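PDB 2HUN: 336aa long hypothetical dTDP-glucose 4,6-dehydratase from Pyrococcus horikoshii, which binds NAD in a Rossmann-fold domain and probably catalyses the dehydration of dTDP-glucose, as dTDP-glucose 4,6-dehydratases do. Local coordinates for residues K60-D65 / F98-V103; G164-Y169 / E235-Y240; P193-R198 / L203-Y208. One frame throughout, in Å; residues are numbered along the deposited sequence.

How the contacts relate
From the N terminus, contact 1 comes first: the loop that follows strand 56-60 meets helix 96-116, closing a loop that takes in helix 66-74, strand 78-81 and helix 88-93 and holding the adenine of NAD between the two segments. Contact 2 opens later, at the C-terminal end of helix 150-168, and closes where the chain turns into strand 239-242, tying a helix of the Rossmann domain to an outer part of its sheet. Contact 3 is nested inside that second loop, joining helix 191-200 to strand 205-208 of the small two-stranded sheet. Contacts 2 and 3 lie on opposite sides of the chain's centre, their own centres about 42 Å apart.

Contact 1 (K60-D65 / F98-V103); sequences KGDVAD and FLHSNV. With NAD (nicotinamide-adenine-dinucleotide), chain C.
The loop residue A64 and the helical residue S101 bring their CA atoms within 6.8 Å where a type I beta turn, D62 to D65, meets one side of helix 96-116. Across this gap the only direct hydrogen bond joins two side chains: H100 NE2 donates to D62 OD2 at 2.8 Å (N-H...O angle 158°). The acceptor sits at the imidazole edge, near the ring plane, and is approached on the syn side of the carboxylate; the two flat groups stand 80° apart. H100 reaches it because its CG is anti to the backbone N (chi1 177°), which carries the ring out toward the turn. A64 CB packs obliquely against that ring, 3.5 Å from H100 CE1, its small methyl letting the ring come close.

The other carboxylate oxygen serves the cofactor. In this Rossmann-fold domain the loop after strand 56-60 recognises the adenine of NAD: D62 OD1 accepts from N6A of NAD at 2.9 Å, while the backbone N of V63 donates to N1A of NAD at 3.1 Å. From the helix, S101 OG accepts a second N6A hydrogen of NAD at 3.0 Å, and K37 also bonds to that hydroxyl. The exocyclic amine is thus gripped by both segments, and the N6A donor beside the N1A acceptor fits adenine, whereas guanine, with a carbonyl and an N-H there, would not match. V63 CG2 packs against the base, 3.5 Å from N1A of NAD. H100, by holding OD2, probably helps fix the rotation of the D62 carboxylate that presents OD1 to the base.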
loop_
_atom_site.group_PDB
_atom_site.type_symbol
_atom_site.label_atom_id
_atom_site.label_comp_id
_atom_site.label_asym_id
_atom_site.label_seq_id
_atom_site.Cartn_x
_atom_site.Cartn_y
_atom_site.Cartn_z
ATOM N N LYS A 60 13.173 4.204 -24.471
ATOM C CA LYS A 60 13.914 3.464 -23.467
ATOM C C LYS A 60 14.120 4.362 -22.258
ATOM O O LYS A 60 14.705 5.443 -22.368
ATOM C CB LYS A 60 15.262 3.021 -24.033
ATOM C CG LYS A 60 16.197 2.389 -23.020
ATOM C CD LYS A 60 16.908 1.197 -23.632
ATOM C CE LYS A 60 18.074 0.739 -22.782
ATOM N NZ LYS A 60 19.261 1.601 -23.012
ATOM N N GLY A 61 13.629 3.913 -21.107
ATOM C CA GLY A 61 13.758 4.698 -19.894
ATOM C C GLY A 61 13.005 4.099 -18.724
ATOM O O GLY A 61 12.215 3.165 -18.887
ATOM N N ASP A 62 13.247 4.661 -17.544
ATOM C CA ASP A 62 12.638 4.216 -16.293
ATOM C C ASP A 62 11.463 5.124 -15.921
ATOM O O ASP A 62 11.612 6.342 -15.901
ATOM C CB ASP A 62 13.705 4.274 -15.193
ATOM C CG ASP A 62 13.229 3.716 -13.873
ATOM O OD1 ASP A 62 12.006 3.613 -13.657
ATOM O OD2 ASP A 62 14.095 3.396 -13.037
ATOM N N VAL A 63 10.302 4.541 -15.624
ATOM C CA VAL A 63 9.140 5.345 -15.249
ATOM C C VAL A 63 9.453 6.200 -14.023
ATOM O O VAL A 63 8.745 7.162 -13.723
ATOM C CB VAL A 63 7.899 4.468 -14.925
ATOM C CG1 VAL A 63 7.366 3.835 -16.191
ATOM C CG2 VAL A 63 8.260 3.398 -13.905
ATOM N N ALA A 64 10.517 5.840 -13.315
ATOM C CA ALA A 64 10.941 6.573 -12.130
ATOM C C ALA A 64 11.773 7.801 -12.507
ATOM O O ALA A 64 12.234 8.538 -11.639
ATOM C CB ALA A 64 11.751 5.660 -11.220
ATOM N N ASP A 65 11.965 8.009 -13.805
ATOM C CA ASP A 65 12.740 9.144 -14.312
ATOM C C ASP A 65 11.743 10.260 -14.587
ATOM O O ASP A 65 11.227 10.373 -15.700
ATOM C CB ASP A 65 13.446 8.751 -15.616
ATOM C CG ASP A 65 14.372 9.840 -16.142
ATOM O OD1 ASP A 65 14.219 11.015 -15.741
ATOM O OD2 ASP A 65 15.247 9.515 -16.973
ATOM N N PHE A 98 12.331 -3.687 -6.082
ATOM C CA PHE A 98 10.878 -3.606 -6.176
ATOM C C PHE A 98 10.288 -2.303 -5.643
ATOM O O PHE A 98 9.334 -1.774 -6.218
ATOM C CB PHE A 98 10.278 -4.843 -5.515
ATOM C CG PHE A 98 10.703 -6.122 -6.188
ATOM C CD1 PHE A 98 12.027 -6.542 -6.127
ATOM C CD2 PHE A 98 9.807 -6.857 -6.950
ATOM C CE1 PHE A 98 12.454 -7.674 -6.822
ATOM C CE2 PHE A 98 10.222 -7.986 -7.642
ATOM C CZ PHE A 98 11.549 -8.395 -7.579
ATOM N N LEU A 99 10.868 -1.774 -4.571
ATOM C CA LEU A 99 10.405 -0.507 -4.010
ATOM C C LEU A 99 10.573 0.569 -5.082
ATOM O O LEU A 99 9.680 1.388 -5.312
ATOM C CB LEU A 99 11.239 -0.117 -2.784
ATOM C CG LEU A 99 10.940 1.254 -2.166
ATOM C CD1 LEU A 99 9.651 1.182 -1.366
ATOM C CD2 LEU A 99 12.095 1.676 -1.265
ATOM N N HIS A 100 11.727 0.549 -5.743
ATOM C CA HIS A 100 12.032 1.533 -6.776
ATOM C C HIS A 100 11.111 1.508 -7.993
ATOM O O HIS A 100 10.514 2.522 -8.348
ATOM C CB HIS A 100 13.465 1.364 -7.264
ATOM C CG HIS A 100 13.826 2.300 -8.374
ATOM N ND1 HIS A 100 14.092 3.634 -8.162
ATOM C CD2 HIS A 100 13.928 2.101 -9.709
ATOM C CE1 HIS A 100 14.348 4.219 -9.320
ATOM N NE2 HIS A 100 14.254 3.311 -10.275
ATOM N N SER A 101 11.016 0.357 -8.649
ATOM C CA SER A 101 10.178 0.248 -9.838
ATOM C C SER A 101 8.679 0.233 -9.543
ATOM O O SER A 101 7.904 0.895 -10.235
ATOM C CB SER A 101 10.545 -1.008 -10.646
ATOM O OG SER A 101 11.829 -0.899 -11.243
ATOM N N ASN A 102 8.270 -0.511 -8.519
ATOM C CA ASN A 102 6.846 -0.612 -8.206
ATOM C C ASN A 102 6.284 0.579 -7.440
ATOM O O ASN A 102 5.269 1.144 -7.839
ATOM C CB ASN A 102 6.566 -1.912 -7.443
ATOM C CG ASN A 102 6.996 -3.145 -8.225
ATOM O OD1 ASN A 102 7.225 -3.074 -9.431
ATOM N ND2 ASN A 102 7.097 -4.279 -7.543
ATOM N N VAL A 103 6.938 0.966 -6.350
ATOM C CA VAL A 103 6.468 2.095 -5.560
ATOM C C VAL A 103 6.932 3.448 -6.094
ATOM O O VAL A 103 6.100 4.284 -6.444
ATOM C CB VAL A 103 6.898 1.973 -4.085
ATOM C CG1 VAL A 103 6.430 3.202 -3.315
ATOM C CG2 VAL A 103 6.296 0.710 -3.464
HETATM P PA NAD C . 7.265 -8.764 -17.412
HETATM O O1A NAD C . 8.266 -9.043 -16.370
HETATM O O2A NAD C . 7.153 -9.673 -18.587
HETATM O O5B NAD C . 7.570 -7.296 -17.979
HETATM C C5B NAD C . 7.674 -6.130 -17.148
HETATM C C4B NAD C . 8.103 -5.020 -18.117
HETATM O O4B NAD C . 8.198 -3.760 -17.424
HETATM C C3B NAD C . 9.508 -5.311 -18.718
HETATM O O3B NAD C . 9.502 -5.078 -20.137
HETATM C C2B NAD C . 10.431 -4.384 -17.906
HETATM O O2B NAD C . 11.644 -3.980 -18.540
HETATM C C1B NAD C . 9.503 -3.212 -17.585
HETATM N N9A NAD C . 9.864 -2.474 -16.355
HETATM C C8A NAD C . 10.053 -2.958 -15.113
HETATM N N7A NAD C . 10.365 -1.956 -14.292
HETATM C C5A NAD C . 10.378 -0.826 -14.993
HETATM C C6A NAD C . 10.638 0.540 -14.690
HETATM N N6A NAD C . 10.960 0.968 -13.477
HETATM N N1A NAD C . 10.546 1.466 -15.756
HETATM C C2A NAD C . 10.214 1.033 -17.049
HETATM N N3A NAD C . 9.972 -0.253 -17.333
HETATM C C4A NAD C . 10.053 -1.155 -16.320
HETATM O O3 NAD C . 5.877 -8.913 -16.652
HETATM P PN NAD C . 4.343 -8.841 -17.039
HETATM O O1N NAD C . 3.861 -10.194 -16.638
HETATM O O2N NAD C . 4.142 -8.506 -18.464
HETATM O O5D NAD C . 3.698 -7.806 -15.978
HETATM C C5D NAD C . 2.974 -6.628 -16.344
HETATM C C4D NAD C . 2.150 -6.147 -15.122
HETATM O O4D NAD C . 1.057 -7.042 -14.860
HETATM C C3D NAD C . 2.994 -6.042 -13.846
HETATM O O3D NAD C . 2.645 -4.807 -13.168
HETATM C C2D NAD C . 2.571 -7.295 -13.030
HETATM O O2D NAD C . 2.698 -7.034 -11.629
HETATM C C1D NAD C . 1.136 -7.492 -13.493
HETATM N N1N NAD C . 0.639 -8.882 -13.419
HETATM C C2N NAD C . 1.155 -9.930 -14.254
HETATM C C3N NAD C . 0.618 -11.223 -14.129
HETATM C C7N NAD C . 1.116 -12.397 -15.003
HETATM O O7N NAD C . 0.491 -13.465 -14.977
HETATM N N7N NAD C . 2.186 -12.234 -15.771
HETATM C C4N NAD C . -0.414 -11.480 -13.190
HETATM C C5N NAD C . -0.906 -10.438 -12.377
HETATM C C6N NAD C . -0.391 -9.135 -12.482
#

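Contact 2 (G164-Y169 / E235-Y240); sequences GWTRTY and ESREIY
R237 lays its extended chain across that of R167, so that each guanidinium has the other's aliphatic part over one face. R237 CD lies 4.1 Å above the centre of the R167 group, and R167 CG stands over the R237 group, offset toward its rim. The two guanidinium planes are 50° apart, with R167 NH1 and R237 NH1 separated by 3.8 Å. The end of helix 150-168 thereby packs on the type II turn, E235 to E238, that enters strand 239-242 of the Rossmann domain. T166 fills the angle between them: with CG2 anti to its backbone N, the methyl meets R237 CG and S236 OG, 3.4 Å from each, while OG1 turns back to V162 O. S236 OG is bonded to L171 O, just before strand 172-182, and to A173 N within it.

No direct hydrogen bond crosses; water bridges do. One water accepts from R237 NE at 2.8 Å and donates to T166 O, and a second accepts from R167 NH2 and donates to R237 O. M146 of the second subunit also packs on R167. Two like charges this close probably repel, a cost that the waters and methylene packing would help offset, and R167 NE, buried with no partner in the model, probably adds to it.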
loop_
_atom_site.group_PDB
_atom_site.type_symbol
_atom_site.label_atom_id
_atom_site.label_comp_id
_atom_site.label_asym_id
_atom_site.label_seq_id
_atom_site.Cartn_x
_atom_site.Cartn_y
_atom_site.Cartn_z
ATOM N N GLY A 164 -5.024 7.326 -3.416
ATOM C CA GLY A 164 -4.866 8.610 -2.757
ATOM C C GLY A 164 -4.701 9.793 -3.689
ATOM O O GLY A 164 -5.374 10.813 -3.531
ATOM N N TRP A 165 -3.795 9.666 -4.652
ATOM C CA TRP A 165 -3.540 10.736 -5.615
ATOM C C TRP A 165 -4.778 11.035 -6.460
ATOM O O TRP A 165 -5.072 12.190 -6.763
ATOM C CB TRP A 165 -2.368 10.355 -6.523
ATOM C CG TRP A 165 -1.050 10.993 -6.139
ATOM C CD1 TRP A 165 -0.352 11.917 -6.861
ATOM C CD2 TRP A 165 -0.265 10.725 -4.968
ATOM N NE1 TRP A 165 0.818 12.240 -6.221
ATOM C CE2 TRP A 165 0.900 11.523 -5.056
ATOM C CE3 TRP A 165 -0.430 9.888 -3.856
ATOM C CZ2 TRP A 165 1.898 11.507 -4.075
ATOM C CZ3 TRP A 165 0.562 9.872 -2.878
ATOM C CH2 TRP A 165 1.713 10.679 -2.997
ATOM N N THR A 166 -5.508 9.989 -6.828
ATOM C CA THR A 166 -6.709 10.141 -7.634
ATOM C C THR A 166 -7.728 11.065 -6.959
ATOM O O THR A 166 -8.309 11.937 -7.609
ATOM C CB THR A 166 -7.362 8.766 -7.903
ATOM O OG1 THR A 166 -6.490 7.979 -8.726
ATOM C CG2 THR A 166 -8.704 8.930 -8.606
ATOM N N ARG A 167 -7.939 10.870 -5.661
ATOM C CA ARG A 167 -8.886 11.681 -4.901
ATOM C C ARG A 167 -8.312 13.049 -4.559
ATOM O O ARG A 167 -9.020 14.053 -4.583
ATOM C CB ARG A 167 -9.297 10.939 -3.624
ATOM C CG ARG A 167 -10.204 9.742 -3.902
ATOM C CD ARG A 167 -10.250 8.742 -2.751
ATOM N NE ARG A 167 -11.158 7.643 -3.063
ATOM C CZ ARG A 167 -12.482 7.729 -2.999
ATOM N NH1 ARG A 167 -13.057 8.863 -2.623
ATOM N NH2 ARG A 167 -13.236 6.683 -3.324
ATOM N N THR A 168 -7.022 13.091 -4.254
ATOM C CA THR A 168 -6.385 14.350 -3.909
ATOM C C THR A 168 -6.395 15.349 -5.065
ATOM O O THR A 168 -6.751 16.512 -4.879
ATOM C CB THR A 168 -4.923 14.144 -3.481
ATOM O OG1 THR A 168 -4.880 13.342 -2.300
ATOM C CG2 THR A 168 -4.258 15.482 -3.203
ATOM N N TYR A 169 -6.018 14.887 -6.256
ATOM C CA TYR A 169 -5.931 15.754 -7.425
ATOM C C TYR A 169 -7.003 15.533 -8.482
ATOM O O TYR A 169 -6.853 15.961 -9.628
ATOM C CB TYR A 169 -4.541 15.596 -8.038
ATOM C CG TYR A 169 -3.436 15.850 -7.036
ATOM C CD1 TYR A 169 -3.166 17.138 -6.580
ATOM C CD2 TYR A 169 -2.687 14.796 -6.510
ATOM C CE1 TYR A 169 -2.180 17.372 -5.625
ATOM C CE2 TYR A 169 -1.698 15.018 -5.555
ATOM C CZ TYR A 169 -1.451 16.308 -5.115
ATOM O OH TYR A 169 -0.488 16.535 -4.155
ATOM N N GLU A 235 -14.662 3.475 -14.222
ATOM C CA GLU A 235 -14.888 4.682 -13.437
ATOM C C GLU A 235 -13.668 5.015 -12.591
ATOM O O GLU A 235 -12.994 4.122 -12.080
ATOM C CB GLU A 235 -16.116 4.492 -12.548
ATOM C CG GLU A 235 -17.285 3.870 -13.294
ATOM C CD GLU A 235 -18.503 3.661 -12.417
ATOM O OE1 GLU A 235 -18.357 3.127 -11.294
ATOM O OE2 GLU A 235 -19.614 4.024 -12.859
ATOM N N SER A 236 -13.388 6.306 -12.446
ATOM C CA SER A 236 -12.242 6.754 -11.670
ATOM C C SER A 236 -12.412 6.382 -10.202
ATOM O O SER A 236 -13.533 6.296 -9.712
ATOM C CB SER A 236 -12.080 8.271 -11.807
ATOM O OG SER A 236 -10.889 8.717 -11.182
ATOM N N ARG A 237 -11.294 6.158 -9.515
ATOM C CA ARG A 237 -11.303 5.801 -8.097
ATOM C C ARG A 237 -11.764 4.364 -7.845
ATOM O O ARG A 237 -11.901 3.951 -6.694
ATOM C CB ARG A 237 -12.213 6.760 -7.313
ATOM C CG ARG A 237 -11.917 8.223 -7.586
ATOM C CD ARG A 237 -12.821 9.187 -6.818
ATOM N NE ARG A 237 -12.399 10.567 -7.053
ATOM C CZ ARG A 237 -12.785 11.612 -6.327
ATOM N NH1 ARG A 237 -13.614 11.445 -5.305
ATOM N NH2 ARG A 237 -12.332 12.826 -6.616
ATOM N N GLU A 238 -11.992 3.602 -8.910
ATOM C CA GLU A 238 -12.453 2.219 -8.767
ATOM C C GLU A 238 -11.416 1.148 -9.105
ATOM O O GLU A 238 -10.615 1.302 -10.026
ATOM C CB GLU A 238 -13.683 1.965 -9.646
ATOM C CG GLU A 238 -14.921 2.782 -9.317
ATOM C CD GLU A 238 -15.483 2.481 -7.938
ATOM O OE1 GLU A 238 -15.147 1.421 -7.373
ATOM O OE2 GLU A 238 -16.276 3.300 -7.425
ATOM N N ILE A 239 -11.452 0.054 -8.350
ATOM C CA ILE A 239 -10.564 -1.071 -8.588
ATOM C C ILE A 239 -11.399 -2.150 -9.283
ATOM O O ILE A 239 -12.576 -2.354 -8.947
ATOM C CB ILE A 239 -9.991 -1.638 -7.269
ATOM C CG1 ILE A 239 -9.174 -0.560 -6.547
ATOM C CG2 ILE A 239 -9.109 -2.857 -7.561
ATOM C CD1 ILE A 239 -8.526 -1.046 -5.262
ATOM N N TYR A 240 -10.796 -2.825 -10.256
ATOM C CA TYR A 240 -11.482 -3.869 -11.003
ATOM C C TYR A 240 -10.701 -5.186 -11.011
ATOM O O TYR A 240 -9.620 -5.269 -11.596
ATOM C CB TYR A 240 -11.709 -3.418 -12.457
ATOM C CG TYR A 240 -12.683 -2.273 -12.627
ATOM C CD1 TYR A 240 -14.064 -2.494 -12.634
ATOM C CD2 TYR A 240 -12.222 -0.963 -12.780
ATOM C CE1 TYR A 240 -14.964 -1.431 -12.795
ATOM C CE2 TYR A 240 -13.105 0.097 -12.937
ATOM C CZ TYR A 240 -14.470 -0.139 -12.947
ATOM O OH TYR A 240 -15.329 0.914 -13.123
HETATM O O HOH W 1 -11.169 11.824 -9.225
HETATM O O HOH W 2 -13.394 4.428 -4.767
#

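Contact 3 (P193-R198 / L203-Y208); sequences PKTIIR and LKIPIY
R198 and L203 close a tight helix-to-strand connection, in which helix 191-200 leads through a short loop into strand 205-208, the partner of strand 268-271 in a small parallel sheet. L203 N donates to R198 O at 2.9 Å, so R198 O, near the C-terminal end of the helix, accepts from the returning chain. The R198 guanidinium grips the carbonyl of K204: NH2 donates to K204 O at 2.6 Å, fairly straight (159°) and in the carbonyl plane, and NE adds a weak bond to the same oxygen. A bend at chi3 (67°) folds the arginine back to reach it. NH1 is used by I326 O and H328 O, so the positive charge is probably stabilised by several backbone oxygens, a task that suits arginine, whose N-H groups fan out in one plane. With R198 cut back to an alanine, K204 O and the carbonyls of I326 and H328 would probably lose these donors, and a gap is likely to open beside L203, whose CB lies over one guanidinium face.

T195 OG1 is bonded to L191 O, leaving its methyl to pack: CG2 meets I205 CD1 at 3.6 Å, the two side chains crossing at about a right angle. A water accepts from K194 NZ and donates to P206 O at 2.6 Å.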
loop_
_atom_site.group_PDB
_atom_site.type_symbol
_atom_site.label_atom_id
_atom_site.label_comp_id
_atom_site.label_asym_id
_atom_site.label_seq_id
_atom_site.Cartn_x
_atom_site.Cartn_y
_atom_site.Cartn_z
ATOM N N PRO A 193 4.256 -22.458 -20.814
ATOM C CA PRO A 193 5.222 -22.475 -21.916
ATOM C C PRO A 193 6.211 -23.631 -21.749
ATOM O O PRO A 193 6.491 -24.365 -22.695
ATOM C CB PRO A 193 5.911 -21.117 -21.795
ATOM C CG PRO A 193 4.831 -20.246 -21.221
ATOM C CD PRO A 193 4.242 -21.144 -20.150
ATOM N N LYS A 194 6.738 -23.782 -20.537
ATOM C CA LYS A 194 7.688 -24.847 -20.249
ATOM C C LYS A 194 7.090 -26.204 -20.603
ATOM O O LYS A 194 7.750 -27.038 -21.228
ATOM C CB LYS A 194 8.069 -24.833 -18.767
ATOM C CG LYS A 194 9.075 -25.909 -18.373
ATOM C CD LYS A 194 9.259 -25.999 -16.856
ATOM C CE LYS A 194 7.933 -26.278 -16.147
ATOM N NZ LYS A 194 7.178 -27.448 -16.720
ATOM N N THR A 195 5.840 -26.424 -20.205
ATOM C CA THR A 195 5.170 -27.687 -20.486
ATOM C C THR A 195 5.044 -27.955 -21.985
ATOM O O THR A 195 5.344 -29.057 -22.445
ATOM C CB THR A 195 3.763 -27.727 -19.852
ATOM O OG1 THR A 195 3.873 -27.561 -18.433
ATOM C CG2 THR A 195 3.083 -29.060 -20.142
ATOM N N ILE A 196 4.599 -26.957 -22.745
ATOM C CA ILE A 196 4.441 -27.111 -24.190
ATOM C C ILE A 196 5.781 -27.430 -24.850
ATOM O O ILE A 196 5.896 -28.388 -25.616
ATOM C CB ILE A 196 3.875 -25.827 -24.830
ATOM C CG1 ILE A 196 2.452 -25.573 -24.324
ATOM C CG2 ILE A 196 3.880 -25.957 -26.345
ATOM C CD1 ILE A 196 1.917 -24.209 -24.681
ATOM N N ILE A 197 6.788 -26.615 -24.551
ATOM C CA ILE A 197 8.122 -26.800 -25.102
ATOM C C ILE A 197 8.686 -28.194 -24.807
ATOM O O ILE A 197 9.070 -28.927 -25.724
ATOM C CB ILE A 197 9.087 -25.730 -24.545
ATOM C CG1 ILE A 197 8.715 -24.359 -25.123
ATOM C CG2 ILE A 197 10.530 -26.096 -24.874
ATOM C CD1 ILE A 197 9.489 -23.201 -24.529
ATOM N N ARG A 198 8.734 -28.558 -23.532
ATOM C CA ARG A 198 9.255 -29.862 -23.142
ATOM C C ARG A 198 8.484 -31.028 -23.759
ATOM O O ARG A 198 9.086 -32.004 -24.200
ATOM C CB ARG A 198 9.265 -29.998 -21.617
ATOM C CG ARG A 198 10.330 -29.151 -20.926
ATOM C CD ARG A 198 10.228 -29.262 -19.404
ATOM N NE ARG A 198 10.567 -30.596 -18.909
ATOM C CZ ARG A 198 11.808 -31.041 -18.735
ATOM N NH1 ARG A 198 12.847 -30.258 -19.013
ATOM N NH2 ARG A 198 12.013 -32.272 -18.283
ATOM N N LEU A 203 10.200 -34.565 -23.614
ATOM C CA LEU A 203 10.819 -34.512 -22.292
ATOM C C LEU A 203 9.779 -34.722 -21.197
ATOM O O LEU A 203 8.609 -34.366 -21.356
ATOM C CB LEU A 203 11.530 -33.168 -22.081
ATOM C CG LEU A 203 12.651 -32.816 -23.064
ATOM C CD1 LEU A 203 13.228 -31.447 -22.735
ATOM C CD2 LEU A 203 13.740 -33.877 -22.996
ATOM N N LYS A 204 10.214 -35.310 -20.086
ATOM C CA LYS A 204 9.337 -35.576 -18.955
ATOM C C LYS A 204 8.884 -34.279 -18.293
ATOM O O LYS A 204 9.690 -33.388 -18.030
ATOM C CB LYS A 204 10.054 -36.444 -17.918
ATOM C CG LYS A 204 10.425 -37.843 -18.394
ATOM C CD LYS A 204 9.192 -38.684 -18.683
ATOM C CE LYS A 204 9.571 -40.098 -19.111
ATOM N NZ LYS A 204 8.371 -40.929 -19.420
ATOM N N ILE A 205 7.588 -34.181 -18.030
ATOM C CA ILE A 205 7.024 -33.008 -17.384
ATOM C C ILE A 205 6.899 -33.334 -15.895
ATOM O O ILE A 205 6.076 -34.154 -15.500
ATOM C CB ILE A 205 5.628 -32.690 -17.963
ATOM C CG1 ILE A 205 5.764 -32.296 -19.437
ATOM C CG2 ILE A 205 4.955 -31.592 -17.150
ATOM C CD1 ILE A 205 4.460 -32.353 -20.213
ATOM N N PRO A 206 7.717 -32.706 -15.046
ATOM C CA PRO A 206 7.602 -33.025 -13.619
ATOM C C PRO A 206 6.389 -32.393 -12.979
ATOM O O PRO A 206 5.927 -31.340 -13.397
ATOM C CB PRO A 206 8.886 -32.481 -13.010
ATOM C CG PRO A 206 9.544 -31.654 -14.096
ATOM C CD PRO A 206 8.616 -31.562 -15.260
ATOM N N ILE A 207 5.883 -33.045 -11.945
ATOM C CA ILE A 207 4.746 -32.570 -11.171
ATOM C C ILE A 207 4.940 -32.898 -9.696
ATOM O O ILE A 207 4.846 -34.035 -9.257
ATOM C CB ILE A 207 3.479 -33.253 -11.676
ATOM C CG1 ILE A 207 2.547 -33.566 -10.501
ATOM C CG2 ILE A 207 3.852 -34.587 -12.350
ATOM C CD1 ILE A 207 1.080 -33.558 -10.914
ATOM N N TYR A 208 5.295 -31.857 -8.930
ATOM C CA TYR A 208 5.668 -32.119 -7.545
ATOM C C TYR A 208 4.437 -32.360 -6.671
ATOM O O TYR A 208 3.677 -31.451 -6.359
ATOM C CB TYR A 208 6.449 -30.912 -7.025
ATOM C CG TYR A 208 7.581 -30.608 -7.941
ATOM C CD1 TYR A 208 7.334 -30.011 -9.173
ATOM C CD2 TYR A 208 8.892 -30.897 -7.563
ATOM C CE1 TYR A 208 8.389 -29.694 -10.017
ATOM C CE2 TYR A 208 9.947 -30.589 -8.411
ATOM C CZ TYR A 208 9.698 -29.993 -9.634
ATOM O OH TYR A 208 10.743 -29.661 -10.473
HETATM O O HOH W 3 5.861 -29.054 -14.591
#